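Local coordinates for protein uncharacterized N-acetyltransferase D2E76_00625 (Mycobacteroides abscessus, PDB 6YCA) that is an Eis-family acetyltransferase of the GCN5-related superfamily that binds acetyl coenzyme A and probably acetylates amines, yet cannot modify aminoglycosides, at residues V331-R345 and R355-L369. Residues are numbered along the deposited sequence; the frame is centred on the assembly and turned at random.
Sequences VIEVQDTLLPHNAAR and RTQHTPDISVDVAAL
In the mixed sheet of the sterol carrier protein-like domain, strands 331-335 and 362-365 run parallel, their axes coming within 4.7 Å. E333 N gives a 2.7 Å bond to I362 O, and E333 O takes V364 N in return; Q335 repeats the pattern with V364 O and V366 N. At the start V331 O accepts from both D361 N and I362 N. On one face I332 CG2 lies 3.6 Å from V364 CG1, while V334 CG2 meets L369 CD2 at 3.8 Å; W379 of helix 379-384 packs over I332, V364 and L369. The other face carries E333, whose extended chain runs beside P360.

The 344-348/353-356 hairpin adds the sheet's next two strands, and the link 357-361 from strand 353-356 to strand 362-365 bends round the R345 side chain. P360 CD sits 3.5 Å above the centre of the R345 guanidinium, and R345 NH1 reaches H358 O at 2.9 Å, approaching from above that carbonyl's plane. R355, from the edge strand 353-356, reaches past A344 to the turn before strand 344-348: its NH2 bonds H341 O at 2.7 Å, nearly straight (169°) and in the guanidinium plane, while passing over one face of the H341 ring. E316 pairs with R355 NE.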
ATOM      1  N   VAL A 331     -34.817  -0.701 -41.677  1.00 44.33           N
ATOM      2  CA  VAL A 331     -35.763   0.261 -41.121  1.00 44.10           C
ATOM      3  C   VAL A 331     -35.656   0.217 -39.604  1.00 45.37           C
ATOM      4  O   VAL A 331     -35.851  -0.838 -38.989  1.00 48.34           O
ATOM      5  CB  VAL A 331     -37.198  -0.018 -41.588  1.00 44.26           C
ATOM      6  CG1 VAL A 331     -38.147   1.010 -40.986  1.00 43.68           C
ATOM      7  CG2 VAL A 331     -37.269  -0.001 -43.106  1.00 45.82           C
ATOM      8  N   ILE A 332     -35.334   1.360 -39.003  1.00 43.68           N
ATOM      9  CA  ILE A 332     -35.142   1.482 -37.561  1.00 40.71           C
ATOM     10  C   ILE A 332     -36.265   2.336 -36.992  1.00 39.62           C
ATOM     11  O   ILE A 332     -36.453   3.484 -37.412  1.00 45.84           O
ATOM     12  CB  ILE A 332     -33.771   2.090 -37.228  1.00 34.98           C
ATOM     13  CG1 ILE A 332     -32.655   1.273 -37.875  1.00 34.87           C
ATOM     14  CG2 ILE A 332     -33.582   2.172 -35.730  1.00 33.49           C
ATOM     15  CD1 ILE A 332     -31.275   1.850 -37.662  1.00 33.22           C
ATOM     16  N   GLU A 333     -37.009   1.786 -36.036  1.00 37.23           N
ATOM     17  CA  GLU A 333     -38.016   2.555 -35.316  1.00 42.33           C
ATOM     18  C   GLU A 333     -37.376   3.120 -34.052  1.00 42.26           C
ATOM     19  O   GLU A 333     -36.927   2.365 -33.182  1.00 39.13           O
ATOM     20  CB  GLU A 333     -39.231   1.692 -34.976  1.00 46.25           C
ATOM     21  CG  GLU A 333     -40.372   2.465 -34.312  1.00 49.59           C
ATOM     22  CD  GLU A 333     -41.590   1.603 -34.015  1.00 55.41           C
ATOM     23  OE1 GLU A 333     -41.653   0.460 -34.508  1.00 59.33           O
ATOM     24  OE2 GLU A 333     -42.487   2.067 -33.282  1.00 57.50           O
ATOM     25  N   VAL A 334     -37.340   4.447 -33.952  1.00 41.49           N
ATOM     26  CA  VAL A 334     -36.666   5.147 -32.866  1.00 37.61           C
ATOM     27  C   VAL A 334     -37.716   5.721 -31.926  1.00 37.01           C
ATOM     28  O   VAL A 334     -38.708   6.309 -32.378  1.00 36.89           O
ATOM     29  CB  VAL A 334     -35.753   6.257 -33.413  1.00 34.74           C
ATOM     30  CG1 VAL A 334     -34.994   6.933 -32.277  1.00 31.40           C
ATOM     31  CG2 VAL A 334     -34.801   5.686 -34.454  1.00 32.76           C
ATOM     32  N   GLN A 335     -37.502   5.542 -30.624  1.00 33.19           N
ATOM     33  CA  GLN A 335     -38.352   6.122 -29.594  1.00 36.46           C
ATOM     34  C   GLN A 335     -37.626   7.284 -28.935  1.00 39.23           C
ATOM     35  O   GLN A 335     -36.485   7.135 -28.488  1.00 43.31           O
ATOM     36  CB  GLN A 335     -38.751   5.085 -28.547  1.00 44.53           C
ATOM     37  CG  GLN A 335     -39.586   5.668 -27.422  1.00 53.17           C
ATOM     38  CD  GLN A 335     -40.290   4.602 -26.609  1.00 63.83           C
ATOM     39  OE1 GLN A 335     -41.314   4.060 -27.033  1.00 71.61           O
ATOM     40  NE2 GLN A 335     -39.745   4.293 -25.435  1.00 62.38           N
ATOM     41  N   ASP A 336     -38.294   8.432 -28.860  1.00 41.42           N
ATOM     42  CA  ASP A 336     -37.710   9.641 -28.291  1.00 40.01           C
ATOM     43  C   ASP A 336     -38.799  10.386 -27.540  1.00 42.05           C
ATOM     44  O   ASP A 336     -39.764  10.856 -28.148  1.00 51.60           O
ATOM     45  CB  ASP A 336     -37.117  10.521 -29.394  1.00 39.74           C
ATOM     46  CG  ASP A 336     -36.144  11.549 -28.862  1.00 41.06           C
ATOM     47  OD1 ASP A 336     -36.293  11.969 -27.694  1.00 41.86           O
ATOM     48  OD2 ASP A 336     -35.214  11.922 -29.608  1.00 41.12           O
ATOM     49  N   THR A 337     -38.644  10.495 -26.221  1.00 38.44           N
ATOM     50  CA  THR A 337     -39.665  11.143 -25.405  1.00 39.00           C
ATOM     51  C   THR A 337     -39.497  12.657 -25.374  1.00 39.29           C
ATOM     52  O   THR A 337     -40.478  13.393 -25.514  1.00 40.15           O
ATOM     53  CB  THR A 337     -39.619  10.581 -23.983  1.00 39.11           C
ATOM     54  OG1 THR A 337     -39.869   9.172 -24.017  1.00 41.44           O
ATOM     55  CG2 THR A 337     -40.659  11.260 -23.108  1.00 41.07           C
ATOM     56  N   LEU A 338     -38.266  13.141 -25.199  1.00 40.04           N
ATOM     57  CA  LEU A 338     -38.057  14.582 -25.097  1.00 40.84           C
ATOM     58  C   LEU A 338     -38.311  15.277 -26.426  1.00 42.85           C
ATOM     59  O   LEU A 338     -38.892  16.368 -26.461  1.00 44.89           O
ATOM     60  CB  LEU A 338     -36.647  14.886 -24.598  1.00 40.30           C
ATOM     61  CG  LEU A 338     -36.465  15.003 -23.084  1.00 43.22           C
ATOM     62  CD1 LEU A 338     -36.579  13.643 -22.407  1.00 44.56           C
ATOM     63  CD2 LEU A 338     -35.136  15.663 -22.762  1.00 43.22           C
ATOM     64  N   LEU A 339     -37.888  14.666 -27.529  1.00 43.24           N
ATOM     65  CA  LEU A 339     -38.036  15.248 -28.860  1.00 43.23           C
ATOM     66  C   LEU A 339     -38.909  14.315 -29.685  1.00 44.08           C
ATOM     67  O   LEU A 339     -38.394  13.460 -30.423  1.00 44.81           O
ATOM     68  CB  LEU A 339     -36.668  15.442 -29.508  1.00 39.21           C
ATOM     69  CG  LEU A 339     -35.737  16.348 -28.702  1.00 33.95           C
ATOM     70  CD1 LEU A 339     -34.369  16.460 -29.358  1.00 31.09           C
ATOM     71  CD2 LEU A 339     -36.369  17.719 -28.518  1.00 35.81           C
ATOM     72  N   PRO A 340     -40.238  14.447 -29.601  1.00 44.56           N
ATOM     73  CA  PRO A 340     -41.125  13.549 -30.365  1.00 45.12           C
ATOM     74  C   PRO A 340     -40.967  13.670 -31.869  1.00 43.81           C
ATOM     75  O   PRO A 340     -41.468  12.801 -32.597  1.00 39.17           O
ATOM     76  CB  PRO A 340     -42.531  13.964 -29.913  1.00 47.28           C
ATOM     77  CG  PRO A 340     -42.320  14.682 -28.613  1.00 48.14           C
ATOM     78  CD  PRO A 340     -40.994  15.367 -28.739  1.00 45.14           C
ATOM     79  N   HIS A 341     -40.299  14.721 -32.354  1.00 45.88           N
ATOM     80  CA  HIS A 341     -40.006  14.832 -33.776  1.00 47.07           C
ATOM     81  C   HIS A 341     -39.168  13.656 -34.264  1.00 46.91           C
ATOM     82  O   HIS A 341     -39.248  13.282 -35.439  1.00 50.96           O
ATOM     83  CB  HIS A 341     -39.306  16.165 -34.051  1.00 50.09           C
ATOM     84  CG  HIS A 341     -38.907  16.360 -35.481  1.00 59.60           C
ATOM     85  ND1 HIS A 341     -39.826  16.439 -36.507  1.00 64.46           N
ATOM     86  CD2 HIS A 341     -37.689  16.507 -36.054  1.00 60.44           C
ATOM     87  CE1 HIS A 341     -39.190  16.617 -37.652  1.00 64.56           C
ATOM     88  NE2 HIS A 341     -37.893  16.662 -37.405  1.00 62.08           N
ATOM     89  N   ASN A 342     -38.369  13.056 -33.379  1.00 42.53           N
ATOM     90  CA  ASN A 342     -37.532  11.915 -33.732  1.00 40.15           C
ATOM     91  C   ASN A 342     -38.251  10.575 -33.628  1.00 39.02           C
ATOM     92  O   ASN A 342     -37.751   9.577 -34.162  1.00 37.82           O
ATOM     93  CB  ASN A 342     -36.282  11.880 -32.848  1.00 37.63           C
ATOM     94  CG  ASN A 342     -35.405  13.100 -33.030  1.00 40.97           C
ATOM     95  OD1 ASN A 342     -35.157  13.535 -34.155  1.00 42.26           O
ATOM     96  ND2 ASN A 342     -34.932  13.664 -31.924  1.00 43.47           N
ATOM     97  N   ALA A 343     -39.401  10.523 -32.960  1.00 39.56           N
ATOM     98  CA  ALA A 343     -40.144   9.276 -32.829  1.00 38.20           C
ATOM     99  C   ALA A 343     -40.780   8.893 -34.156  1.00 38.90           C
ATOM    100  O   ALA A 343     -41.907   9.301 -34.451  1.00 42.33           O
ATOM    101  CB  ALA A 343     -41.214   9.401 -31.744  1.00 39.85           C
ATOM    102  N   ALA A 344     -40.069   8.110 -34.961  1.00 38.37           N
ATOM    103  CA  ALA A 344     -40.537   7.716 -36.282  1.00 41.57           C
ATOM    104  C   ALA A 344     -39.743   6.492 -36.728  1.00 44.62           C
ATOM    105  O   ALA A 344     -38.980   5.910 -35.950  1.00 45.61           O
ATOM    106  CB  ALA A 344     -40.408   8.880 -37.269  1.00 40.54           C
ATOM    107  N   ARG A 345     -39.947   6.082 -37.977  1.00 45.01           N
ATOM    108  CA  ARG A 345     -39.211   4.979 -38.579  1.00 43.93           C
ATOM    109  C   ARG A 345     -38.351   5.524 -39.709  1.00 46.05           C
ATOM    110  O   ARG A 345     -38.842   6.275 -40.556  1.00 52.72           O
ATOM    111  CB  ARG A 345     -40.169   3.922 -39.131  1.00 44.65           C
ATOM    112  CG  ARG A 345     -41.015   3.224 -38.083  1.00 44.50           C
ATOM    113  CD  ARG A 345     -42.067   2.347 -38.740  1.00 49.69           C
ATOM    114  NE  ARG A 345     -42.994   1.782 -37.764  1.00 53.97           N
ATOM    115  CZ  ARG A 345     -44.025   1.007 -38.079  1.00 54.78           C
ATOM    116  NH1 ARG A 345     -44.263   0.702 -39.347  1.00 55.95           N
ATOM    117  NH2 ARG A 345     -44.820   0.540 -37.125  1.00 55.41           N
ATOM    118  N   ARG A 355     -37.686   8.987 -43.898  1.00 44.59           N
ATOM    119  CA  ARG A 355     -38.709   8.531 -42.972  1.00 44.60           C
ATOM    120  C   ARG A 355     -39.609   7.547 -43.701  1.00 48.99           C
ATOM    121  O   ARG A 355     -39.935   7.735 -44.877  1.00 52.43           O
ATOM    122  CB  ARG A 355     -39.527   9.721 -42.481  1.00 44.86           C
ATOM    123  CG  ARG A 355     -38.746  10.592 -41.531  1.00 49.18           C
ATOM    124  CD  ARG A 355     -39.471  11.870 -41.176  1.00 57.01           C
ATOM    125  NE  ARG A 355     -38.730  12.595 -40.149  1.00 61.31           N
ATOM    126  CZ  ARG A 355     -39.040  12.595 -38.857  1.00 57.48           C
ATOM    127  NH1 ARG A 355     -40.096  11.914 -38.426  1.00 54.32           N
ATOM    128  NH2 ARG A 355     -38.295  13.281 -38.000  1.00 52.62           N
ATOM    129  N   THR A 356     -40.000   6.485 -43.003  1.00 46.38           N
ATOM    130  CA  THR A 356     -40.746   5.411 -43.634  1.00 53.37           C
ATOM    131  C   THR A 356     -41.862   4.956 -42.713  1.00 53.40           C
ATOM    132  O   THR A 356     -41.826   5.171 -41.500  1.00 54.41           O
ATOM    133  CB  THR A 356     -39.836   4.215 -43.942  1.00 51.26           C
ATOM    134  OG1 THR A 356     -38.538   4.691 -44.314  1.00 50.59           O
ATOM    135  CG2 THR A 356     -40.402   3.387 -45.083  1.00 50.45           C
ATOM    136  N   GLN A 357     -42.876   4.348 -43.319  1.00 52.79           N
ATOM    137  CA  GLN A 357     -43.914   3.653 -42.582  1.00 54.80           C
ATOM    138  C   GLN A 357     -43.852   2.140 -42.743  1.00 57.81           C
ATOM    139  O   GLN A 357     -44.740   1.444 -42.239  1.00 61.38           O
ATOM    140  CB  GLN A 357     -45.300   4.211 -42.925  1.00 56.91           C
ATOM    141  CG  GLN A 357     -45.423   5.695 -42.611  1.00 56.31           C
ATOM    142  CD  GLN A 357     -46.861   6.150 -42.473  1.00 62.67           C
ATOM    143  OE1 GLN A 357     -47.778   5.330 -42.381  1.00 68.82           O
ATOM    144  NE2 GLN A 357     -47.065   7.463 -42.445  1.00 61.77           N
ATOM    145  N   HIS A 358     -42.853   1.614 -43.452  1.00 57.37           N
ATOM    146  CA  HIS A 358     -42.701   0.168 -43.562  1.00 60.51           C
ATOM    147  C   HIS A 358     -42.496  -0.431 -42.176  1.00 57.13           C
ATOM    148  O   HIS A 358     -42.051   0.245 -41.242  1.00 52.36           O
ATOM    149  CB  HIS A 358     -41.490  -0.187 -44.431  1.00 63.35           C
ATOM    150  CG  HIS A 358     -41.555   0.353 -45.828  1.00 69.68           C
ATOM    151  ND1 HIS A 358     -40.468   0.335 -46.677  1.00 70.10           N
ATOM    152  CD2 HIS A 358     -42.565   0.926 -46.523  1.00 72.15           C
ATOM    153  CE1 HIS A 358     -40.806   0.877 -47.834  1.00 71.33           C
ATOM    154  NE2 HIS A 358     -42.074   1.243 -47.768  1.00 72.77           N
ATOM    155  N   THR A 359     -42.853  -1.700 -42.035  1.00 57.35           N
ATOM    156  CA  THR A 359     -42.660  -2.368 -40.759  1.00 59.39           C
ATOM    157  C   THR A 359     -41.174  -2.338 -40.417  1.00 59.08           C
ATOM    158  O   THR A 359     -40.338  -2.642 -41.281  1.00 62.54           O
ATOM    159  CB  THR A 359     -43.140  -3.814 -40.860  1.00 65.73           C
ATOM    160  OG1 THR A 359     -44.504  -3.834 -41.301  1.00 70.40           O
ATOM    161  CG2 THR A 359     -43.041  -4.511 -39.506  1.00 65.24           C
ATOM    162  N   PRO A 360     -40.803  -1.959 -39.198  1.00 52.45           N
ATOM    163  CA  PRO A 360     -39.384  -1.786 -38.880  1.00 47.06           C
ATOM    164  C   PRO A 360     -38.668  -3.117 -38.714  1.00 47.39           C
ATOM    165  O   PRO A 360     -39.261  -4.147 -38.388  1.00 53.41           O
ATOM    166  CB  PRO A 360     -39.412  -1.016 -37.559  1.00 44.15           C
ATOM    167  CG  PRO A 360     -40.700  -1.427 -36.933  1.00 44.86           C
ATOM    168  CD  PRO A 360     -41.672  -1.599 -38.063  1.00 47.30           C
ATOM    169  N   ASP A 361     -37.360  -3.073 -38.945  1.00 44.06           N
ATOM    170  CA  ASP A 361     -36.489  -4.203 -38.654  1.00 44.25           C
ATOM    171  C   ASP A 361     -35.923  -4.150 -37.245  1.00 44.25           C
ATOM    172  O   ASP A 361     -35.543  -5.193 -36.701  1.00 45.75           O
ATOM    173  CB  ASP A 361     -35.325  -4.247 -39.649  1.00 43.87           C
ATOM    174  CG  ASP A 361     -35.772  -4.576 -41.058  1.00 50.39           C
ATOM    175  OD1 ASP A 361     -36.605  -5.496 -41.216  1.00 53.36           O
ATOM    176  OD2 ASP A 361     -35.298  -3.911 -42.003  1.00 52.76           O
ATOM    177  N   ILE A 362     -35.840  -2.961 -36.653  1.00 44.56           N
ATOM    178  CA  ILE A 362     -35.198  -2.778 -35.354  1.00 42.83           C
ATOM    179  C   ILE A 362     -35.920  -1.669 -34.599  1.00 43.65           C
ATOM    180  O   ILE A 362     -36.315  -0.659 -35.186  1.00 44.05           O
ATOM    181  CB  ILE A 362     -33.701  -2.452 -35.551  1.00 40.91           C
ATOM    182  CG1 ILE A 362     -32.917  -3.725 -35.848  1.00 36.32           C
ATOM    183  CG2 ILE A 362     -33.119  -1.753 -34.334  1.00 43.24           C
ATOM    184  CD1 ILE A 362     -31.494  -3.466 -36.152  1.00 35.50           C
ATOM    185  N   SER A 363     -36.097  -1.863 -33.292  1.00 35.87           N
ATOM    186  CA  SER A 363     -36.666  -0.851 -32.410  1.00 37.28           C
ATOM    187  C   SER A 363     -35.646  -0.539 -31.326  1.00 33.53           C
ATOM    188  O   SER A 363     -35.067  -1.455 -30.734  1.00 33.09           O
ATOM    189  CB  SER A 363     -37.974  -1.330 -31.774  1.00 43.93           C
ATOM    190  OG  SER A 363     -39.024  -1.404 -32.727  1.00 51.60           O
ATOM    191  N   VAL A 364     -35.398   0.750 -31.095  1.00 33.29           N
ATOM    192  CA  VAL A 364     -34.395   1.178 -30.128  1.00 31.02           C
ATOM    193  C   VAL A 364     -34.777   2.576 -29.664  1.00 38.76           C
ATOM    194  O   VAL A 364     -35.373   3.352 -30.416  1.00 46.20           O
ATOM    195  CB  VAL A 364     -32.985   1.125 -30.775  1.00 30.08           C
ATOM    196  CG1 VAL A 364     -33.063   1.512 -32.240  1.00 30.81           C
ATOM    197  CG2 VAL A 364     -31.983   1.972 -30.039  1.00 33.07           C
ATOM    198  N   ASP A 365     -34.438   2.901 -28.416  1.00 39.74           N
ATOM    199  CA  ASP A 365     -34.611   4.262 -27.925  1.00 39.65           C
ATOM    200  C   ASP A 365     -33.445   5.147 -28.360  1.00 32.32           C
ATOM    201  O   ASP A 365     -32.347   4.672 -28.658  1.00 27.64           O
ATOM    202  CB  ASP A 365     -34.772   4.282 -26.401  1.00 47.59           C
ATOM    203  CG  ASP A 365     -33.526   3.814 -25.670  1.00 52.39           C
ATOM    204  OD1 ASP A 365     -32.764   3.008 -26.241  1.00 55.04           O
ATOM    205  OD2 ASP A 365     -33.322   4.235 -24.513  1.00 53.09           O
ATOM    206  N   VAL A 366     -33.695   6.460 -28.366  1.00 33.43           N
ATOM    207  CA  VAL A 366     -32.733   7.408 -28.927  1.00 32.64           C
ATOM    208  C   VAL A 366     -31.401   7.372 -28.186  1.00 34.76           C
ATOM    209  O   VAL A 366     -30.347   7.645 -28.775  1.00 36.33           O
ATOM    210  CB  VAL A 366     -33.341   8.825 -29.005  1.00 32.10           C
ATOM    211  CG1 VAL A 366     -33.553   9.401 -27.614  1.00 30.51           C
ATOM    212  CG2 VAL A 366     -32.465   9.743 -29.853  1.00 32.40           C
ATOM    213  N   ALA A 367     -31.416   7.039 -26.893  1.00 33.66           N
ATOM    214  CA  ALA A 367     -30.165   6.957 -26.145  1.00 30.04           C
ATOM    215  C   ALA A 367     -29.285   5.827 -26.670  1.00 29.15           C
ATOM    216  O   ALA A 367     -28.077   6.008 -26.865  1.00 24.26           O
ATOM    217  CB  ALA A 367     -30.441   6.789 -24.650  1.00 28.63           C
ATOM    218  N   ALA A 368     -29.873   4.649 -26.897  1.00 33.30           N
ATOM    219  CA  ALA A 368     -29.085   3.519 -27.381  1.00 33.28           C
ATOM    220  C   ALA A 368     -28.653   3.703 -28.830  1.00 29.22           C
ATOM    221  O   ALA A 368     -27.569   3.247 -29.212  1.00 27.48           O
ATOM    222  CB  ALA A 368     -29.853   2.210 -27.197  1.00 34.04           C
ATOM    223  N   LEU A 369     -29.477   4.365 -29.648  1.00 26.17           N
ATOM    224  CA  LEU A 369     -29.066   4.663 -31.016  1.00 26.29           C
ATOM    225  C   LEU A 369     -27.832   5.557 -31.034  1.00 29.32           C
ATOM    226  O   LEU A 369     -26.956   5.407 -31.895  1.00 33.79           O
ATOM    227  CB  LEU A 369     -30.220   5.297 -31.794  1.00 27.14           C
ATOM    228  CG  LEU A 369     -29.931   5.692 -33.246  1.00 27.67           C
ATOM    229  CD1 LEU A 369     -29.576   4.476 -34.087  1.00 28.17           C
ATOM    230  CD2 LEU A 369     -31.112   6.438 -33.853  1.00 28.92           C
TER